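Local coordinates for protein putative tryptophan halogenase (PDB 6Y1W) that is a flavin-dependent halogenase, crystallised without its cofactor, that probably binds FAD and halogenates aromatic substrates in the manner of the tryptophan halogenases, at residues Val90-Glu95 with Thr264-Asp269; Arg98-His103 with Arg401-Phe406; Ile393-Ala398 with Leu450-Val455. All coordinates share one frame; numbering follows the deposited sequence. Where two conformers were deposited one is given.

Interaction 1: Val90-Glu95 with Thr264-Asp269; sequences VGIAFE and TRARAD. With BUD ((2S,3S)-butane-2,3-diol), chain J; BUD ((2S,3S)-butane-2,3-diol), chain I.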
loop_
_atom_site.group_PDB
_atom_site.type_symbol
_atom_site.label_atom_id
_atom_site.label_comp_id
_atom_site.label_asym_id
_atom_site.label_seq_id
_atom_site.Cartn_x
_atom_site.Cartn_y
_atom_site.Cartn_z
ATOM N N VAL A 90 -17.164 2.744 17.683
ATOM C CA VAL A 90 -16.890 1.579 16.839
ATOM C C VAL A 90 -17.474 1.711 15.441
ATOM O O VAL A 90 -17.298 0.794 14.627
ATOM C CB VAL A 90 -17.370 0.268 17.492
ATOM C CG1 VAL A 90 -16.613 0.013 18.788
ATOM C CG2 VAL A 90 -18.890 0.326 17.752
ATOM N N GLY A 91 -18.160 2.810 15.125
ATOM C CA GLY A 91 -18.737 2.927 13.795
ATOM C C GLY A 91 -19.627 4.153 13.698
ATOM O O GLY A 91 -19.746 4.943 14.644
ATOM N N ILE A 92 -20.269 4.283 12.525
ATOM C CA ILE A 92 -21.189 5.378 12.205
ATOM C C ILE A 92 -22.500 4.750 11.743
ATOM O O ILE A 92 -22.499 3.900 10.834
ATOM C CB ILE A 92 -20.655 6.282 11.078
ATOM C CG1 ILE A 92 -19.299 6.891 11.498
ATOM C CG2 ILE A 92 -21.618 7.414 10.761
ATOM C CD1 ILE A 92 -18.637 7.770 10.424
ATOM N N ALA A 93 -23.620 5.188 12.328
ATOM C CA ALA A 93 -24.926 4.723 11.872
ATOM C C ALA A 93 -25.439 5.686 10.815
ATOM O O ALA A 93 -25.671 6.877 11.103
ATOM C CB ALA A 93 -25.903 4.609 13.046
ATOM N N PHE A 94 -25.580 5.180 9.579
ATOM C CA PHE A 94 -26.035 5.995 8.455
ATOM C C PHE A 94 -27.524 5.783 8.274
ATOM O O PHE A 94 -27.951 4.713 7.836
ATOM C CB PHE A 94 -25.277 5.624 7.180
ATOM C CG PHE A 94 -23.906 6.243 7.126
ATOM C CD1 PHE A 94 -23.773 7.577 6.712
ATOM C CD2 PHE A 94 -22.783 5.564 7.588
ATOM C CE1 PHE A 94 -22.500 8.216 6.715
ATOM C CE2 PHE A 94 -21.502 6.188 7.564
ATOM C CZ PHE A 94 -21.377 7.518 7.151
ATOM N N GLU A 95 -28.303 6.788 8.637
ATOM C CA GLU A 95 -29.763 6.726 8.557
ATOM C C GLU A 95 -30.275 7.574 7.397
ATOM O O GLU A 95 -29.880 8.739 7.246
ATOM C CB GLU A 95 -30.372 7.188 9.878
ATOM C CG GLU A 95 -30.033 6.284 11.039
ATOM C CD GLU A 95 -30.624 6.740 12.359
ATOM O OE1 GLU A 95 -31.111 7.884 12.439
ATOM O OE2 GLU A 95 -30.615 5.928 13.314
ATOM N N THR A 264 -21.238 7.085 16.189
ATOM C CA THR A 264 -21.636 8.410 15.729
ATOM C C THR A 264 -22.846 8.220 14.841
ATOM O O THR A 264 -22.893 7.256 14.078
ATOM C CB THR A 264 -20.478 9.033 14.939
ATOM O OG1 THR A 264 -19.383 9.301 15.826
ATOM C CG2 THR A 264 -20.940 10.304 14.211
ATOM N N ARG A 265 -23.836 9.106 14.956
ATOM C CA ARG A 265 -25.006 9.013 14.086
ATOM C C ARG A 265 -24.899 10.040 12.974
ATOM O O ARG A 265 -24.573 11.200 13.230
ATOM C CB ARG A 265 -26.299 9.200 14.884
ATOM C CG ARG A 265 -27.557 8.793 14.099
ATOM C CD ARG A 265 -28.768 8.846 15.028
ATOM N NE ARG A 265 -29.230 10.217 15.203
ATOM C CZ ARG A 265 -30.077 10.604 16.150
ATOM N NH1 ARG A 265 -30.545 9.697 17.016
ATOM N NH2 ARG A 265 -30.462 11.881 16.211
ATOM N N ALA A 266 -25.165 9.598 11.731
ATOM C CA ALA A 266 -25.184 10.461 10.545
ATOM C C ALA A 266 -26.550 10.306 9.897
ATOM O O ALA A 266 -26.775 9.341 9.154
ATOM C CB ALA A 266 -24.086 10.064 9.561
ATOM N N ARG A 267 -27.465 11.246 10.177
ATOM C CA ARG A 267 -28.861 11.076 9.782
ATOM C C ARG A 267 -29.157 12.020 8.625
ATOM O O ARG A 267 -29.250 13.238 8.829
ATOM C CB ARG A 267 -29.788 11.363 10.954
ATOM C CG ARG A 267 -31.294 11.241 10.542
ATOM C CD ARG A 267 -32.190 11.554 11.756
ATOM N NE ARG A 267 -32.161 10.397 12.652
ATOM C CZ ARG A 267 -32.772 10.369 13.832
ATOM N NH1 ARG A 267 -33.433 11.451 14.259
ATOM N NH2 ARG A 267 -32.726 9.267 14.567
ATOM N N ALA A 268 -29.369 11.452 7.431
ATOM C CA ALA A 268 -29.656 12.282 6.264
ATOM C C ALA A 268 -31.062 12.871 6.346
ATOM O O ALA A 268 -31.972 12.268 6.905
ATOM C CB ALA A 268 -29.523 11.461 4.987
ATOM N N ASP A 269 -31.214 14.073 5.782
ATOM C CA ASP A 269 -32.504 14.750 5.727
ATOM C C ASP A 269 -32.754 15.158 4.270
ATOM O O ASP A 269 -32.313 14.455 3.358
ATOM C CB ASP A 269 -32.527 15.956 6.680
ATOM C CG ASP A 269 -33.947 16.352 7.069
ATOM O OD1 ASP A 269 -34.570 15.617 7.876
ATOM O OD2 ASP A 269 -34.434 17.372 6.521
HETATM C C1 BUD J . -38.039 12.346 6.917
HETATM O O1 BUD J . -37.545 14.493 5.850
HETATM C C2 BUD J . -36.987 13.307 6.361
HETATM O O2 BUD J . -35.540 13.649 4.553
HETATM C C3 BUD J . -36.276 12.650 5.189
HETATM C C4 BUD J . -35.294 11.585 5.675
HETATM C C1 BUD I . -33.416 22.522 5.834
HETATM O O1 BUD I . -34.597 20.721 4.875
HETATM C C2 BUD I . -33.314 21.253 5.013
HETATM O O2 BUD I . -32.598 18.988 5.262
HETATM C C3 BUD I . -32.433 20.264 5.783
HETATM C C4 BUD I . -30.964 20.645 5.607
HETATM O O HOH W 1 -31.982 6.278 15.491
#
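In the ladder between strands 91-95 and 264-268, T264 gives its N to G91 O (3.0 Å) and takes A93 N on its own O. The same oxygen also meets I92 CA, a C-H...O contact of the kind common between parallel strands; the T264 hydroxyl turns to H164 instead. R265 sits beside A93 in the register, and its CD lies 3.6 Å from E95 OE1. Its guanidinium feels that carboxylate as charge alone, since the oxygen stands well out of its plane and no N-H points at it.

A266 donates to A93 O at 2.8 Å, nearly straight (171°), and accepts from E95 N. On the face that carries I92 and F94 its CB touches I92 CG2 (3.8 Å) and F94 CE1 (3.7 Å), while I92 CG2 lies over one face of the F94 ring toward the rim.

R267, its chain bent at chi3 (-76°) to place NE, grips E95 side-on: NE (2.7 Å) and NH2 (3.0 Å) both bond to OE1, which lies in the guanidinium plane, and the carboxylate is turned only 10° from it. NH2 also lies over the centre of the R265 guanidinium; the nearby carboxylate probably offsets this meeting of two cations. A water that donates to E95 OE2 makes a weak second link to R267 NH2. A268 N closes the ladder on E95 O. Beyond it, D269 OD2 receives O2 of one butanediol. Consecutive pairs from I92-T264 to E95-R267, with G91, A93 and E95 bonding to T264, A266 and A268, mark parallel pairing, here within this halogenase's mixed seven-stranded sheet.

Interaction 2: Arg98-His103 with Arg401-Phe406; sequences RDVDRH and RRDTAF. With BUD ((2S,3S)-butane-2,3-diol), chain J.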
loop_
_atom_site.group_PDB
_atom_site.type_symbol
_atom_site.label_atom_id
_atom_site.label_comp_id
_atom_site.label_asym_id
_atom_site.label_seq_id
_atom_site.Cartn_x
_atom_site.Cartn_y
_atom_site.Cartn_z
ATOM N N ARG A 98 -29.431 5.459 1.973
ATOM C CA ARG A 98 -29.831 4.595 0.870
ATOM C C ARG A 98 -31.209 5.001 0.357
ATOM O O ARG A 98 -31.415 5.174 -0.846
ATOM C CB ARG A 98 -29.835 3.134 1.314
ATOM C CG ARG A 98 -30.056 2.207 0.109
ATOM C CD ARG A 98 -30.988 1.079 0.358
ATOM N NE ARG A 98 -31.219 0.363 -0.896
ATOM C CZ ARG A 98 -30.985 -0.935 -1.046
ATOM N NH1 ARG A 98 -30.498 -1.628 -0.029
ATOM N NH2 ARG A 98 -31.205 -1.523 -2.219
ATOM N N ASP A 99 -32.157 5.185 1.273
ATOM C CA ASP A 99 -33.460 5.746 0.958
ATOM C C ASP A 99 -34.058 6.158 2.293
ATOM O O ASP A 99 -33.530 5.804 3.356
ATOM C CB ASP A 99 -34.355 4.721 0.245
ATOM C CG ASP A 99 -35.425 5.373 -0.600
ATOM O OD1 ASP A 99 -35.667 6.608 -0.458
ATOM O OD2 ASP A 99 -36.014 4.615 -1.422
ATOM N N VAL A 100 -35.162 6.915 2.241
ATOM C CA VAL A 100 -35.902 7.168 3.468
ATOM C C VAL A 100 -36.234 5.848 4.127
ATOM O O VAL A 100 -36.683 4.892 3.478
ATOM C CB VAL A 100 -37.180 7.971 3.176
ATOM C CG1 VAL A 100 -37.970 8.192 4.462
ATOM C CG2 VAL A 100 -36.797 9.294 2.534
ATOM N N ASP A 101 -35.997 5.802 5.431
ATOM C CA ASP A 101 -36.253 4.680 6.321
ATOM C C ASP A 101 -35.423 3.449 6.004
ATOM O O ASP A 101 -35.766 2.365 6.444
ATOM C CB ASP A 101 -37.743 4.300 6.346
ATOM C CG ASP A 101 -38.601 5.389 6.927
ATOM O OD1 ASP A 101 -38.169 6.084 7.872
ATOM O OD2 ASP A 101 -39.707 5.554 6.401
ATOM N N ARG A 102 -34.324 3.584 5.254
ATOM C CA ARG A 102 -33.412 2.470 5.034
ATOM C C ARG A 102 -32.057 2.859 5.578
ATOM O O ARG A 102 -31.421 3.780 5.050
ATOM C CB ARG A 102 -33.305 2.103 3.556
ATOM C CG ARG A 102 -34.691 1.690 3.027
ATOM C CD ARG A 102 -34.629 1.065 1.671
ATOM N NE ARG A 102 -34.145 -0.328 1.726
ATOM C CZ ARG A 102 -34.133 -1.126 0.664
ATOM N NH1 ARG A 102 -34.577 -0.665 -0.512
ATOM N NH2 ARG A 102 -33.676 -2.371 0.768
ATOM N N HIS A 103 -31.609 2.123 6.586
ATOM C CA HIS A 103 -30.447 2.465 7.401
ATOM C C HIS A 103 -29.414 1.353 7.349
ATOM O O HIS A 103 -29.716 0.214 7.010
ATOM C CB HIS A 103 -30.878 2.693 8.859
ATOM C CG HIS A 103 -32.100 3.531 8.981
ATOM N ND1 HIS A 103 -32.238 4.737 8.320
ATOM C CD2 HIS A 103 -33.272 3.314 9.622
ATOM C CE1 HIS A 103 -33.417 5.261 8.610
ATOM N NE2 HIS A 103 -34.068 4.410 9.387
ATOM N N ARG A 401 -32.601 7.706 -3.340
ATOM C CA ARG A 401 -33.468 8.846 -3.083
ATOM C C ARG A 401 -33.648 9.701 -4.329
ATOM O O ARG A 401 -32.668 10.102 -4.969
ATOM C CB ARG A 401 -32.905 9.687 -1.946
ATOM C CG ARG A 401 -32.915 8.912 -0.613
ATOM C CD ARG A 401 -32.598 9.839 0.580
ATOM N NE ARG A 401 -33.623 10.861 0.823
ATOM C CZ ARG A 401 -33.709 11.574 1.948
ATOM N NH1 ARG A 401 -32.834 11.364 2.937
ATOM N NH2 ARG A 401 -34.644 12.525 2.083
ATOM N N ARG A 402 -34.912 10.034 -4.626
ATOM C CA ARG A 402 -35.251 11.023 -5.644
ATOM C C ARG A 402 -36.305 11.985 -5.110
ATOM O O ARG A 402 -37.003 12.660 -5.890
ATOM C CB ARG A 402 -35.746 10.350 -6.936
ATOM C CG ARG A 402 -34.799 9.295 -7.490
ATOM C CD ARG A 402 -33.522 9.900 -8.072
ATOM N NE ARG A 402 -32.738 8.883 -8.762
ATOM C CZ ARG A 402 -31.838 8.088 -8.193
ATOM N NH1 ARG A 402 -31.194 7.185 -8.939
ATOM N NH2 ARG A 402 -31.587 8.198 -6.883
ATOM N N ASP A 403 -36.422 12.068 -3.791
ATOM C CA ASP A 403 -37.560 12.752 -3.185
ATOM C C ASP A 403 -37.369 14.245 -3.026
ATOM O O ASP A 403 -38.332 14.921 -2.666
ATOM C CB ASP A 403 -37.905 12.151 -1.818
ATOM C CG ASP A 403 -36.696 12.102 -0.855
ATOM O OD1 ASP A 403 -35.807 11.265 -1.097
ATOM O OD2 ASP A 403 -36.640 12.905 0.116
ATOM N N THR A 404 -36.149 14.785 -3.216
ATOM C CA THR A 404 -35.922 16.219 -3.237
ATOM C C THR A 404 -34.991 16.523 -4.402
ATOM O O THR A 404 -34.311 15.617 -4.940
ATOM C CB THR A 404 -35.281 16.764 -1.939
ATOM O OG1 THR A 404 -33.915 16.295 -1.871
ATOM C CG2 THR A 404 -36.049 16.313 -0.709
ATOM N N ALA A 405 -35.000 17.790 -4.836
ATOM C CA ALA A 405 -34.099 18.205 -5.905
ATOM C C ALA A 405 -32.643 17.960 -5.508
ATOM O O ALA A 405 -31.817 17.553 -6.337
ATOM C CB ALA A 405 -34.313 19.686 -6.227
ATOM N N PHE A 406 -32.324 18.191 -4.232
ATOM C CA PHE A 406 -30.991 17.911 -3.707
ATOM C C PHE A 406 -30.574 16.463 -3.976
ATOM O O PHE A 406 -29.522 16.209 -4.570
ATOM C CB PHE A 406 -30.964 18.210 -2.194
ATOM C CG PHE A 406 -29.638 17.870 -1.533
ATOM C CD1 PHE A 406 -28.620 18.795 -1.492
ATOM C CD2 PHE A 406 -29.478 16.654 -0.922
ATOM C CE1 PHE A 406 -27.399 18.474 -0.854
ATOM C CE2 PHE A 406 -28.274 16.297 -0.279
ATOM C CZ PHE A 406 -27.231 17.242 -0.242
HETATM C C1 BUD J . -38.039 12.346 6.917
HETATM O O1 BUD J . -37.545 14.493 5.850
HETATM C C2 BUD J . -36.987 13.307 6.361
HETATM O O2 BUD J . -35.540 13.649 4.553
HETATM C C3 BUD J . -36.276 12.650 5.189
HETATM C C4 BUD J . -35.294 11.585 5.675
HETATM O O HOH W 2 -37.107 8.691 -1.384
#
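D99 and R401 bring their CA atoms to 5.1 Å where the chain, having turned a corner at R98, enters a type II beta turn from D99 to R102, and no direct hydrogen bond crosses between the two segments. The turn belongs to the hairpin joining strands 91-99 and 102-107; opposite it lies the loop that leads into helix 405-412, with T404 as N-cap.

The R401 side chain carries the contact. Its CG packs against D99 CA and D99 OD1, both 3.6 Å away. Farther out, V100 CG2 sits over one face of the R401 guanidinium, toward the rim and 3.9 Å from CZ, the two side chains crossing at about a right angle. With CG1 anti to the backbone N (chi1 178°), V100 has CG2 beside that N, and it is this branch that meets the arginine.

The guanidinium is held at its edge. D403 receives it side-on: R401 NE bonds to OD1 (2.9 Å) and R401 NH2 to OD2 (2.8 Å), each oxygen using its syn lone pair and both bonds almost straight (171° at NE). R401 NH1 goes to H96 O. With donors engaged in several directions, the planar group has little freedom to rotate, and the salt bridge probably offsets its charge in a largely buried place.

D99 OD1 accepts from V100 N on its anti side, 32° out of the carboxylate plane. It also accepts a hydrogen bond from a water that donates to D403 OD1 as well; this shared water links the two carboxylates, whose like charges it probably helps to reconcile. The remaining hydrogen of R401 NH2 is given to O2 of a butanediol at 2.9 Å.

Interaction 3: Ile393-Ala398 with Leu450-Val455; sequences ILHYHA and LGQGIV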
loop_
_atom_site.group_PDB
_atom_site.type_symbol
_atom_site.label_atom_id
_atom_site.label_comp_id
_atom_site.label_asym_id
_atom_site.label_seq_id
_atom_site.Cartn_x
_atom_site.Cartn_y
_atom_site.Cartn_z
ATOM N N ILE A 393 -17.865 11.551 -1.600
ATOM C CA ILE A 393 -18.786 11.661 -2.739
ATOM C C ILE A 393 -19.662 10.431 -2.857
ATOM O O ILE A 393 -20.876 10.532 -3.138
ATOM C CB ILE A 393 -17.999 11.888 -4.036
ATOM C CG1 ILE A 393 -17.318 13.250 -3.996
ATOM C CG2 ILE A 393 -18.957 11.895 -5.239
ATOM C CD1 ILE A 393 -16.265 13.437 -5.100
ATOM N N LEU A 394 -19.080 9.252 -2.618
ATOM C CA LEU A 394 -19.846 8.017 -2.665
ATOM C C LEU A 394 -21.104 8.079 -1.800
ATOM O O LEU A 394 -22.174 7.608 -2.211
ATOM C CB LEU A 394 -18.938 6.875 -2.216
ATOM C CG LEU A 394 -19.626 5.560 -1.950
ATOM C CD1 LEU A 394 -20.276 4.955 -3.221
ATOM C CD2 LEU A 394 -18.625 4.583 -1.372
ATOM N N HIS A 395 -21.007 8.687 -0.612
ATOM C CA HIS A 395 -22.171 8.728 0.279
ATOM C C HIS A 395 -23.349 9.477 -0.343
ATOM O O HIS A 395 -24.504 9.115 -0.090
ATOM C CB HIS A 395 -21.774 9.376 1.605
ATOM C CG HIS A 395 -21.215 8.405 2.602
ATOM N ND1 HIS A 395 -21.956 7.337 3.079
ATOM C CD2 HIS A 395 -20.000 8.333 3.207
ATOM C CE1 HIS A 395 -21.222 6.653 3.949
ATOM N NE2 HIS A 395 -20.038 7.239 4.055
ATOM N N TYR A 396 -23.079 10.523 -1.124
ATOM C CA TYR A 396 -24.141 11.314 -1.737
ATOM C C TYR A 396 -24.607 10.714 -3.053
ATOM O O TYR A 396 -25.794 10.837 -3.388
ATOM C CB TYR A 396 -23.666 12.753 -1.980
ATOM C CG TYR A 396 -23.607 13.555 -0.706
ATOM C CD1 TYR A 396 -24.761 14.079 -0.155
ATOM C CD2 TYR A 396 -22.388 13.804 -0.056
ATOM C CE1 TYR A 396 -24.738 14.841 1.008
ATOM C CE2 TYR A 396 -22.371 14.560 1.128
ATOM C CZ TYR A 396 -23.548 15.077 1.634
ATOM O OH TYR A 396 -23.578 15.839 2.773
ATOM N N HIS A 397 -23.701 10.086 -3.812
ATOM C CA HIS A 397 -24.033 9.628 -5.165
ATOM C C HIS A 397 -24.723 8.279 -5.172
ATOM O O HIS A 397 -25.579 8.035 -6.035
ATOM C CB HIS A 397 -22.760 9.543 -6.023
ATOM C CG HIS A 397 -23.021 9.354 -7.496
ATOM N ND1 HIS A 397 -23.753 10.264 -8.232
ATOM C CD2 HIS A 397 -22.606 8.399 -8.367
ATOM C CE1 HIS A 397 -23.773 9.875 -9.504
ATOM N NE2 HIS A 397 -23.090 8.749 -9.616
ATOM N N ALA A 398 -24.354 7.386 -4.252
ATOM C CA ALA A 398 -24.966 6.057 -4.176
ATOM C C ALA A 398 -26.239 6.168 -3.342
ATOM O O ALA A 398 -26.217 6.065 -2.116
ATOM C CB ALA A 398 -23.985 5.049 -3.596
ATOM N N LEU A 450 -22.734 -1.699 -0.257
ATOM C CA LEU A 450 -23.897 -2.560 -0.036
ATOM C C LEU A 450 -24.977 -1.805 0.727
ATOM O O LEU A 450 -26.181 -1.911 0.405
ATOM C CB LEU A 450 -23.494 -3.796 0.765
ATOM C CG LEU A 450 -22.877 -4.981 0.059
ATOM C CD1 LEU A 450 -22.517 -6.035 1.122
ATOM C CD2 LEU A 450 -23.875 -5.541 -0.964
ATOM N N GLY A 451 -24.568 -1.063 1.765
ATOM C CA GLY A 451 -25.536 -0.349 2.589
ATOM C C GLY A 451 -26.338 0.694 1.844
ATOM O O GLY A 451 -27.509 0.941 2.171
ATOM N N GLN A 452 -25.727 1.345 0.855
ATOM C CA GLN A 452 -26.379 2.376 0.076
ATOM C C GLN A 452 -26.932 1.844 -1.246
ATOM O O GLN A 452 -27.337 2.637 -2.099
ATOM C CB GLN A 452 -25.445 3.558 -0.125
ATOM C CG GLN A 452 -25.062 4.113 1.271
ATOM C CD GLN A 452 -24.725 5.583 1.360
ATOM O OE1 GLN A 452 -24.229 6.010 2.404
ATOM N NE2 GLN A 452 -25.046 6.375 0.332
ATOM N N GLY A 453 -27.022 0.528 -1.400
ATOM C CA GLY A 453 -27.883 -0.048 -2.425
ATOM C C GLY A 453 -27.235 -0.396 -3.735
ATOM O O GLY A 453 -27.954 -0.581 -4.732
ATOM N N ILE A 454 -25.909 -0.462 -3.796
ATOM C CA ILE A 454 -25.251 -1.019 -4.973
ATOM C C ILE A 454 -25.332 -2.538 -4.869
ATOM O O ILE A 454 -24.848 -3.133 -3.903
ATOM C CB ILE A 454 -23.795 -0.543 -5.070
ATOM C CG1 ILE A 454 -23.706 0.985 -4.940
ATOM C CG2 ILE A 454 -23.174 -1.029 -6.384
ATOM C CD1 ILE A 454 -24.507 1.789 -5.979
ATOM N N VAL A 455 -25.957 -3.173 -5.859
ATOM C CA VAL A 455 -26.226 -4.604 -5.787
ATOM C C VAL A 455 -25.326 -5.323 -6.785
ATOM O O VAL A 455 -25.544 -5.202 -7.995
ATOM C CB VAL A 455 -27.699 -4.912 -6.090
ATOM C CG1 VAL A 455 -27.956 -6.387 -5.854
ATOM C CG2 VAL A 455 -28.608 -4.032 -5.239
#
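Q452 sets CG beside its backbone N, anti to the carbonyl carbon (chi1 -60°), and runs extended from there to H395, the two side chains meeting at about a right angle. H395 is in the last turn of helix 371-397, with A398 the first residue to leave helical angles; Q452 holds that place after helix 442-451, which closes in a Schellman motif with G453, at positive phi, as the C' residue.

The Q452 amide reaches the final turn of the other helix and works with both of its atoms. NE2 spends two N-H groups on two backbone carbonyls of the helix's end: one on H395 O at 2.8 Å, the other on A398 O at 2.7 Å. Both oxygens lie in the amide plane. A398 O is approached in its own carbonyl plane, H395 O at a tilt of 29°.

On the amide's other side OE1 accepts a hydrogen bond from H395 ND1 (2.7 Å), in the plane of the ring but above the Q452 carbonyl plane, with ring and amide 46° apart. OE1 also accepts from Y104 OH. H395 NE2 is hydrogen-bonded to OE2 of E347, a residue predicted to bind tryptophan; Q452 would then be a second-shell residue that probably helps to fix the rotation of the imidazole. F94 stacks on that ring.

Alongside these polar bonds the apolar contact is small. A398 points its CB toward the opposite segment, where it touches Q452 CB at 4.1 Å, and Q452 CB in turn lies 3.3 Å from A398 O.

Interactions 1 and 3 are buried, whereas interaction 2 lies near the surface. Strand 91-99 serves interactions 1 and 2: its earlier half pairs within the sheet, and its end turns into the hairpin that faces the loop before helix 405-412. The chemistry follows: regular backbone bonding plus one salt bridge in interaction 1, side-chain packing with a water link in interaction 2, and one glutamine amide on helix-end groups in interaction 3. Interactions 1 and 2 share a butanediol, with D269 O near R401 NH1. F94 CZ comes within 3.3 Å of H395 CE1, joining sheet to helix, and R98 packs on the 451-453 helix end.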